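Local coordinates for amino acid ABC transporter, periplasmic amino acid-binding protein (Brucella ovis, PDB 4Z9N) that binds glutathione and probably delivers it, or related amino acid compounds, from the periplasm to an ABC transporter of the inner membrane, at residues Trp281-Lys284 / Ile285-Val289. Sequence-based numbering, arbitrary orientation.
Sequences WVVK and IIKGV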
loop_
_atom_site.group_PDB
_atom_site.type_symbol
_atom_site.label_atom_id
_atom_site.label_comp_id
_atom_site.label_asym_id
_atom_site.label_seq_id
_atom_site.Cartn_x
_atom_site.Cartn_y
_atom_site.Cartn_z
ATOM N N TRP D 281 22.390 -0.740 4.655
ATOM C CA TRP D 281 21.288 -1.073 5.558
ATOM C C TRP D 281 20.488 -2.301 5.076
ATOM O O TRP D 281 20.024 -3.101 5.894
ATOM C CB TRP D 281 20.361 0.143 5.739
ATOM C CG TRP D 281 19.694 0.576 4.472
ATOM C CD1 TRP D 281 20.292 1.165 3.389
ATOM C CD2 TRP D 281 18.311 0.433 4.139
ATOM N NE1 TRP D 281 19.356 1.400 2.403
ATOM C CE2 TRP D 281 18.135 0.964 2.846
ATOM C CE3 TRP D 281 17.196 -0.080 4.816
ATOM C CZ2 TRP D 281 16.894 0.984 2.210
ATOM C CZ3 TRP D 281 15.964 -0.062 4.178
ATOM C CH2 TRP D 281 15.824 0.465 2.891
ATOM N N VAL D 282 20.335 -2.471 3.763
ATOM C CA VAL D 282 19.592 -3.625 3.252
ATOM C C VAL D 282 20.398 -4.920 3.401
ATOM O O VAL D 282 19.832 -5.965 3.720
ATOM C CB VAL D 282 19.156 -3.426 1.787
ATOM C CG1 VAL D 282 18.332 -4.619 1.317
ATOM C CG2 VAL D 282 18.334 -2.144 1.653
ATOM N N VAL D 283 21.711 -4.864 3.175
ATOM C CA VAL D 283 22.559 -6.032 3.428
ATOM C C VAL D 283 22.407 -6.448 4.894
ATOM O O VAL D 283 22.296 -7.635 5.201
ATOM C CB VAL D 283 24.044 -5.772 3.079
ATOM C CG1 VAL D 283 24.868 -7.051 3.274
ATOM C CG2 VAL D 283 24.185 -5.262 1.649
ATOM N N LYS D 284 22.366 -5.467 5.793
ATOM C CA LYS D 284 22.163 -5.767 7.209
ATOM C C LYS D 284 20.830 -6.463 7.459
ATOM O O LYS D 284 20.785 -7.429 8.232
ATOM C CB LYS D 284 22.240 -4.503 8.068
ATOM C CG LYS D 284 23.568 -3.778 8.031
ATOM C CD LYS D 284 23.526 -2.572 8.973
ATOM C CE LYS D 284 24.846 -1.811 8.997
ATOM N NZ LYS D 284 26.023 -2.716 8.956
ATOM N N ILE D 285 19.758 -5.980 6.818
ATOM C CA ILE D 285 18.447 -6.600 6.965
ATOM C C ILE D 285 18.485 -8.056 6.489
ATOM O O ILE D 285 18.099 -8.970 7.220
ATOM C CB ILE D 285 17.326 -5.820 6.213
ATOM C CG1 ILE D 285 17.147 -4.398 6.771
ATOM C CG2 ILE D 285 16.044 -6.589 6.296
ATOM C CD1 ILE D 285 16.207 -3.499 5.938
ATOM N N ILE D 286 18.927 -8.273 5.256
ATOM C CA ILE D 286 18.863 -9.604 4.672
ATOM C C ILE D 286 19.790 -10.596 5.406
ATOM O O ILE D 286 19.442 -11.768 5.600
ATOM C CB ILE D 286 19.187 -9.540 3.167
ATOM C CG1 ILE D 286 18.213 -8.594 2.465
ATOM C CG2 ILE D 286 19.071 -10.907 2.542
ATOM C CD1 ILE D 286 16.732 -8.995 2.615
ATOM N N LYS D 287 20.958 -10.133 5.829
ATOM C CA LYS D 287 21.826 -10.967 6.654
ATOM C C LYS D 287 21.147 -11.355 7.964
ATOM O O LYS D 287 21.296 -12.486 8.444
ATOM C CB LYS D 287 23.143 -10.247 6.940
ATOM C CG LYS D 287 24.034 -10.120 5.716
ATOM C CD LYS D 287 25.489 -10.231 6.069
ATOM C CE LYS D 287 26.348 -10.147 4.810
ATOM N NZ LYS D 287 27.723 -9.626 5.081
ATOM N N GLY D 288 20.395 -10.416 8.530
ATOM C CA GLY D 288 19.758 -10.629 9.817
ATOM C C GLY D 288 18.576 -11.583 9.802
ATOM O O GLY D 288 18.432 -12.408 10.707
ATOM N N VAL D 289 17.726 -11.479 8.782
ATOM C CA VAL D 289 16.459 -12.215 8.780
ATOM C C VAL D 289 16.107 -12.827 7.415
ATOM O O VAL D 289 15.125 -13.559 7.306
ATOM C CB VAL D 289 15.298 -11.306 9.255
ATOM C CG1 VAL D 289 15.492 -10.883 10.735
ATOM C CG2 VAL D 289 15.165 -10.093 8.344
#
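Ile286 N donates to Val282 O at 2.9 Å, an almost linear bond (N-H...O 173°). The next one along, Lys287 N to Val283 O, is also 2.9 Å. Ile285 N to Trp281 O and Gly288 N to Lys284 O, both 3.0 Å, are more bent, the last at 141°. Three pairs of side chains four residues apart lie side by side, pointing the same way. Ile285 CD1 comes obliquely to the benzene part of the Trp281 indole, 3.7 Å from CE3. With chi1 at 63°, CG of Trp281 sits between the backbone N and the carbonyl carbon and the ring runs across the helix axis, with Val282 CG2 over the centre of one face. Val282 CG1 meets Ile286 CG1, and Val283 CG1 lies 3.8 Å from Lys287 CE. The lysine's aliphatic chain thus packs along the valine, while its ammonium goes on to a salt bridge with Glu249. Trp281, Ile285 and Ile286 pack on helix 222-240, Ile285 also on helix 44-57, and Trp281 reaches Ile93 of the second subunit. This is the i+4 to i hydrogen bonding of an alpha-helix, with side chains paired at the same spacing, here in helix 281-289, packed on helices 222-240, 44-57 and 248-251 of a family 3 solute-binding protein.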